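Uncharacterized peroxidase-related protein from Silicibacter sp. is of unknown function but is probably a peroxidase-like oxidoreductase of the AhpD-like, carboxymuconolactone decarboxylase family. Local coordinates of one contact, PDB 2PFX (chain A, 1.70 Å), residues N84-C89 and M170-A175, beside the matching contact of the related putative antioxidant defense protein Mlr4105 from Mesorhizobium loti, PDB 3C1L (chain B, 2.00 Å), residues N81-C86 and M167-A172. Both blocks share one frame: the second was fitted to the first on N, CA, C and O of the twelve residues, RMSD 0.23 Å. Numbering follows each deposited sequence.

Structure 1 (2PFX); sequences NKCFYC and MTNRVA.
Cys86 and Asn172 bring their CA atoms to 5.4 Å where the turn opening helix 87-101 meets helix 155-178 in this all-helical, AhpD-like fold. At Lys85, positive phi makes a Schellman motif; Cys86 then N-caps the next helix, SG weakly accepting from Cys89 N (3.7 Å). Cys86 and Cys89 are spaced as CxxC, as in the redox pair of AhpD, and probably form a like site. The amide of Asn172 lies beside both: CG is 3.7 Å from CB of Cys86, ND2 3.4 Å from SG of Cys89. Its OD1 accepts from Asn84 ND2 (2.8 Å, 166°), the amide planes 81° apart. Water 1 joins Asn84 OD1 to Arg173 NH2, whose guanidinium also bonds Asn169 OD1 of its own chain and Met133 O of the second subunit. Small Ala175 admits SG of Cys86 (CB to SG 3.8 Å). At Thr171, chi1 68° puts OG1 3.9 Å from Cys89 SG, buried with no hydrogen-bond partner in the model.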
loop_
_atom_site.group_PDB
_atom_site.type_symbol
_atom_site.label_atom_id
_atom_site.label_comp_id
_atom_site.label_asym_id
_atom_site.label_seq_id
_atom_site.Cartn_x
_atom_site.Cartn_y
_atom_site.Cartn_z
ATOM N N ASN A 84 0.845 -9.284 -10.360
ATOM C CA ASN A 84 -0.473 -8.788 -10.743
ATOM C C ASN A 84 -1.604 -9.792 -10.552
ATOM O O ASN A 84 -2.777 -9.428 -10.773
ATOM C CB ASN A 84 -0.484 -8.368 -12.214
ATOM C CG ASN A 84 0.377 -7.139 -12.442
ATOM O OD1 ASN A 84 0.465 -6.259 -11.592
ATOM N ND2 ASN A 84 0.993 -7.104 -13.594
ATOM N N LYS A 85 -1.291 -10.995 -10.124
ATOM C CA LYS A 85 -2.271 -12.051 -9.860
ATOM C C LYS A 85 -3.197 -12.287 -11.043
ATOM O O LYS A 85 -4.427 -12.395 -10.957
ATOM C CB LYS A 85 -3.043 -11.739 -8.574
ATOM C CG LYS A 85 -2.161 -11.496 -7.370
ATOM C CD LYS A 85 -2.612 -12.007 -6.022
ATOM C CE LYS A 85 -1.754 -13.118 -5.443
ATOM N NZ LYS A 85 -0.941 -12.751 -4.248
ATOM N N CYS A 86 -2.550 -12.389 -12.201
ATOM C CA CYS A 86 -3.202 -12.682 -13.455
ATOM C C CYS A 86 -3.330 -14.176 -13.716
ATOM O O CYS A 86 -2.393 -14.838 -14.132
ATOM C CB CYS A 86 -2.422 -12.045 -14.612
ATOM S SG CYS A 86 -3.405 -12.282 -16.146
ATOM N N PHE A 87 -4.515 -14.727 -13.483
ATOM C CA PHE A 87 -4.798 -16.141 -13.712
ATOM C C PHE A 87 -4.425 -16.631 -15.101
ATOM O O PHE A 87 -3.762 -17.670 -15.190
ATOM C CB PHE A 87 -6.300 -16.413 -13.448
ATOM C CG PHE A 87 -6.693 -17.876 -13.544
ATOM C CD1 PHE A 87 -6.129 -18.881 -12.788
ATOM C CD2 PHE A 87 -7.665 -18.245 -14.465
ATOM C CE1 PHE A 87 -6.490 -20.204 -12.954
ATOM C CE2 PHE A 87 -8.044 -19.554 -14.613
ATOM C CZ PHE A 87 -7.466 -20.563 -13.858
ATOM N N TYR A 88 -4.857 -15.950 -16.164
ATOM C CA TYR A 88 -4.608 -16.395 -17.526
ATOM C C TYR A 88 -3.100 -16.634 -17.690
ATOM O O TYR A 88 -2.631 -17.658 -18.190
ATOM C CB TYR A 88 -5.136 -15.421 -18.611
ATOM C CG TYR A 88 -4.833 -15.933 -20.009
ATOM C CD1 TYR A 88 -3.664 -15.722 -20.731
ATOM C CD2 TYR A 88 -5.809 -16.689 -20.671
ATOM C CE1 TYR A 88 -3.442 -16.210 -21.980
ATOM C CE2 TYR A 88 -5.602 -17.194 -21.937
ATOM C CZ TYR A 88 -4.420 -16.959 -22.594
ATOM O OH TYR A 88 -4.161 -17.424 -23.857
ATOM N N CYS A 89 -2.370 -15.572 -17.379
ATOM C CA CYS A 89 -0.967 -15.502 -17.758
ATOM C C CYS A 89 -0.167 -16.417 -16.845
ATOM O O CYS A 89 0.822 -17.001 -17.278
ATOM C CB CYS A 89 -0.508 -14.041 -17.680
ATOM S SG CYS A 89 -1.353 -12.949 -18.868
HETATM N N MSE A 170 0.830 -5.098 -19.537
HETATM C CA MSE A 170 -0.299 -4.812 -20.423
HETATM C C MSE A 170 -1.204 -6.051 -20.440
HETATM O O MSE A 170 -2.387 -5.971 -20.130
HETATM C CB MSE A 170 0.077 -4.457 -21.849
HETATM C CG MSE A 170 -1.071 -4.490 -22.869
HETATM SE SE MSE A 170 -0.449 -3.941 -24.623
HETATM C CE MSE A 170 0.193 -5.716 -25.001
ATOM N N THR A 171 -0.612 -7.175 -20.807
ATOM C CA THR A 171 -1.452 -8.343 -21.063
ATOM C C THR A 171 -2.090 -8.835 -19.791
ATOM O O THR A 171 -3.243 -9.290 -19.807
ATOM C CB THR A 171 -0.712 -9.480 -21.796
ATOM O OG1 THR A 171 0.290 -10.083 -20.988
ATOM C CG2 THR A 171 0.010 -8.927 -23.017
ATOM N N ASN A 172 -1.416 -8.742 -18.647
ATOM C CA ASN A 172 -2.100 -9.115 -17.410
ATOM C C ASN A 172 -3.371 -8.305 -17.189
ATOM O O ASN A 172 -4.347 -8.893 -16.750
ATOM C CB ASN A 172 -1.222 -8.872 -16.199
ATOM C CG ASN A 172 0.027 -9.672 -16.051
ATOM O OD1 ASN A 172 0.777 -9.487 -15.093
ATOM N ND2 ASN A 172 0.249 -10.502 -17.049
ATOM N N ARG A 173 -3.289 -7.020 -17.494
ATOM C CA ARG A 173 -4.410 -6.109 -17.197
ATOM C C ARG A 173 -5.578 -6.382 -18.117
ATOM O O ARG A 173 -6.747 -6.395 -17.725
ATOM C CB ARG A 173 -3.896 -4.663 -17.269
ATOM C CG ARG A 173 -3.002 -4.361 -16.050
ATOM C CD ARG A 173 -2.545 -2.914 -15.943
ATOM N NE ARG A 173 -2.059 -2.723 -14.579
ATOM C CZ ARG A 173 -0.891 -3.034 -14.066
ATOM N NH1 ARG A 173 0.037 -3.588 -14.828
ATOM N NH2 ARG A 173 -0.644 -2.792 -12.785
ATOM N N VAL A 174 -5.224 -6.605 -19.393
ATOM C CA VAL A 174 -6.285 -6.916 -20.348
ATOM C C VAL A 174 -6.956 -8.224 -19.975
ATOM O O VAL A 174 -8.185 -8.370 -19.964
ATOM C CB VAL A 174 -5.675 -6.964 -21.756
ATOM C CG1 VAL A 174 -6.721 -7.497 -22.742
ATOM C CG2 VAL A 174 -5.166 -5.595 -22.177
ATOM N N ALA A 175 -6.134 -9.228 -19.645
ATOM C CA ALA A 175 -6.705 -10.539 -19.354
ATOM C C ALA A 175 -7.583 -10.483 -18.118
ATOM O O ALA A 175 -8.702 -10.972 -18.115
ATOM C CB ALA A 175 -5.610 -11.594 -19.196
HETATM O O HOH W 1 1.511 -3.872 -11.352
#

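Structure 2 (3C1L); sequences NHCYYC and MSNRVA.
Cys83 and Asn169 hold their CA atoms 5.5 Å apart where turn and helix meet. At His82, positive phi makes a Schellman motif; Cys83 then N-caps helix 84-98, SG accepting from Cys86 N (3.5 Å). Cys83 and Cys86 are spaced as CxxC, as in the redox pair of AhpD, and probably form a like site. The amide of Asn169 lies beside both: CG is 3.6 Å from CB of Cys83, ND2 3.4 Å from SG of Cys86. Its OD1 accepts from Asn81 ND2 (3.0 Å, 168°), the amide planes 83° apart. Water 2 joins Asn81 OD1 to Arg170 NH2, whose guanidinium also bonds Asn166 O of its own chain and Leu130 O of the second subunit. Small Ala172 admits SG of Cys83 (CB to SG 3.9 Å). Ser168 CB lies 4.3 Å from Cys86 SG; chi1 -67° sets its OG beside the backbone N, bonding Phe164 O.

Structure 1 against structure 2
The framework carries over: the CA atoms that can be compared coincide within the error, and the side chains of Asn84(A), Cys86(A), Cys89(A), Asn172(A), Arg173(A) and their counterparts in chain B keep their place. The hydrogen bond from Asn84(A) ND2 to Asn172(A) OD1 recurs between Asn81(B) and Asn169(B), and water 2 stands where water 1 does. Lys85(A) gives way to His82(B), with positive phi at both. Phe87(A) is exchanged for Tyr84(B), both rings buried and turned away from the contact, their CZ atoms 0.4 Å apart after superposition. The exchange that touches the contact is Thr171(A) to Ser168(B), whose CB atoms stand 0.8 Å apart. The touch on the sulfur of Cys89(A), or Cys86(B), is kept. OG1 of Thr171(A) has no counterpart in Ser168(B), and the serine OG lies instead near the threonine methyl CG2, 1.0 Å apart. A hydroxyl thus stands close to the methyl's place, where it bonds Phe164(B) O, while the hydroxyl beside the cysteine sulfur goes.

Structure 2 (3C1L)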
loop_
_atom_site.group_PDB
_atom_site.type_symbol
_atom_site.label_atom_id
_atom_site.label_comp_id
_atom_site.label_asym_id
_atom_site.label_seq_id
_atom_site.Cartn_x
_atom_site.Cartn_y
_atom_site.Cartn_z
ATOM N N ASN B 81 0.818 -9.381 -10.179
ATOM C CA ASN B 81 -0.483 -8.822 -10.558
ATOM C C ASN B 81 -1.605 -9.834 -10.425
ATOM O O ASN B 81 -2.758 -9.526 -10.682
ATOM C CB ASN B 81 -0.450 -8.274 -11.978
ATOM C CG ASN B 81 0.492 -7.067 -12.153
ATOM O OD1 ASN B 81 0.650 -6.201 -11.264
ATOM N ND2 ASN B 81 1.050 -6.964 -13.335
ATOM N N HIS B 82 -1.275 -11.030 -9.970
ATOM C CA HIS B 82 -2.248 -12.089 -9.748
ATOM C C HIS B 82 -3.072 -12.400 -10.998
ATOM O O HIS B 82 -4.275 -12.510 -10.926
ATOM C CB HIS B 82 -3.151 -11.801 -8.529
ATOM C CG HIS B 82 -2.417 -11.793 -7.214
ATOM N ND1 HIS B 82 -1.865 -12.929 -6.649
ATOM C CD2 HIS B 82 -2.123 -10.776 -6.373
ATOM C CE1 HIS B 82 -1.297 -12.608 -5.501
ATOM N NE2 HIS B 82 -1.440 -11.311 -5.311
ATOM N N CYS B 83 -2.401 -12.556 -12.141
ATOM C CA CYS B 83 -3.065 -12.835 -13.395
ATOM C C CYS B 83 -3.241 -14.335 -13.649
ATOM O O CYS B 83 -2.295 -15.006 -13.992
ATOM C CB CYS B 83 -2.299 -12.248 -14.576
ATOM S SG CYS B 83 -3.223 -12.511 -16.176
ATOM N N TYR B 84 -4.471 -14.817 -13.514
ATOM C CA TYR B 84 -4.800 -16.216 -13.759
ATOM C C TYR B 84 -4.466 -16.730 -15.181
ATOM O O TYR B 84 -3.965 -17.856 -15.354
ATOM C CB TYR B 84 -6.276 -16.415 -13.492
ATOM C CG TYR B 84 -6.741 -17.808 -13.750
ATOM C CD1 TYR B 84 -6.087 -18.892 -13.176
ATOM C CD2 TYR B 84 -7.845 -18.054 -14.572
ATOM C CE1 TYR B 84 -6.502 -20.185 -13.418
ATOM C CE2 TYR B 84 -8.263 -19.336 -14.800
ATOM C CZ TYR B 84 -7.599 -20.387 -14.212
ATOM O OH TYR B 84 -8.029 -21.647 -14.465
ATOM N N TYR B 85 -4.727 -15.913 -16.187
ATOM C CA TYR B 85 -4.497 -16.306 -17.560
ATOM C C TYR B 85 -3.017 -16.595 -17.742
ATOM O O TYR B 85 -2.598 -17.682 -18.223
ATOM C CB TYR B 85 -4.978 -15.238 -18.595
ATOM C CG TYR B 85 -4.873 -15.819 -20.000
ATOM C CD1 TYR B 85 -3.667 -15.815 -20.701
ATOM C CD2 TYR B 85 -5.943 -16.460 -20.574
ATOM C CE1 TYR B 85 -3.568 -16.435 -21.964
ATOM C CE2 TYR B 85 -5.847 -17.066 -21.836
ATOM C CZ TYR B 85 -4.665 -17.057 -22.516
ATOM O OH TYR B 85 -4.621 -17.698 -23.765
ATOM N N CYS B 86 -2.228 -15.632 -17.307
ATOM C CA CYS B 86 -0.837 -15.616 -17.629
ATOM C C CYS B 86 -0.054 -16.522 -16.759
ATOM O O CYS B 86 0.893 -17.144 -17.247
ATOM C CB CYS B 86 -0.288 -14.214 -17.550
ATOM S SG CYS B 86 -0.907 -13.147 -18.896
HETATM N N MSE B 167 0.812 -5.041 -19.523
HETATM C CA MSE B 167 -0.304 -4.791 -20.400
HETATM C C MSE B 167 -1.214 -6.017 -20.501
HETATM O O MSE B 167 -2.412 -5.872 -20.422
HETATM C CB MSE B 167 0.151 -4.368 -21.822
HETATM C CG MSE B 167 -0.917 -4.574 -22.891
HETATM SE SE MSE B 167 -0.369 -3.934 -24.605
HETATM C CE MSE B 167 -2.212 -3.720 -25.261
ATOM N N SER B 168 -0.607 -7.169 -20.746
ATOM C CA SER B 168 -1.276 -8.447 -20.970
ATOM C C SER B 168 -2.126 -8.843 -19.770
ATOM O O SER B 168 -3.265 -9.345 -19.933
ATOM C CB SER B 168 -0.239 -9.583 -21.166
ATOM O OG SER B 168 0.510 -9.463 -22.359
ATOM N N ASN B 169 -1.525 -8.710 -18.584
ATOM C CA ASN B 169 -2.215 -9.004 -17.311
ATOM C C ASN B 169 -3.466 -8.144 -17.161
ATOM O O ASN B 169 -4.441 -8.549 -16.584
ATOM C CB ASN B 169 -1.320 -8.686 -16.081
ATOM C CG ASN B 169 -0.120 -9.652 -15.908
ATOM O OD1 ASN B 169 0.731 -9.381 -15.092
ATOM N ND2 ASN B 169 -0.069 -10.741 -16.656
ATOM N N ARG B 170 -3.402 -6.917 -17.651
ATOM C CA ARG B 170 -4.489 -5.965 -17.469
ATOM C C ARG B 170 -5.581 -6.254 -18.492
ATOM O O ARG B 170 -6.758 -6.183 -18.169
ATOM C CB ARG B 170 -3.965 -4.519 -17.502
ATOM C CG ARG B 170 -3.189 -4.197 -16.233
ATOM C CD ARG B 170 -2.601 -2.827 -16.201
ATOM N NE ARG B 170 -2.111 -2.457 -14.845
ATOM C CZ ARG B 170 -0.917 -2.758 -14.343
ATOM N NH1 ARG B 170 -0.034 -3.460 -15.043
ATOM N NH2 ARG B 170 -0.613 -2.382 -13.118
ATOM N N VAL B 171 -5.210 -6.610 -19.715
ATOM C CA VAL B 171 -6.229 -6.988 -20.648
ATOM C C VAL B 171 -6.987 -8.237 -20.114
ATOM O O VAL B 171 -8.214 -8.218 -20.068
ATOM C CB VAL B 171 -5.699 -7.180 -22.109
ATOM C CG1 VAL B 171 -6.818 -7.763 -23.032
ATOM C CG2 VAL B 171 -5.153 -5.848 -22.644
ATOM N N ALA B 172 -6.277 -9.270 -19.649
ATOM C CA ALA B 172 -6.949 -10.485 -19.115
ATOM C C ALA B 172 -7.790 -10.202 -17.842
ATOM O O ALA B 172 -8.939 -10.659 -17.714
ATOM C CB ALA B 172 -5.889 -11.632 -18.876
HETATM O O HOH W 2 1.477 -3.742 -11.652
#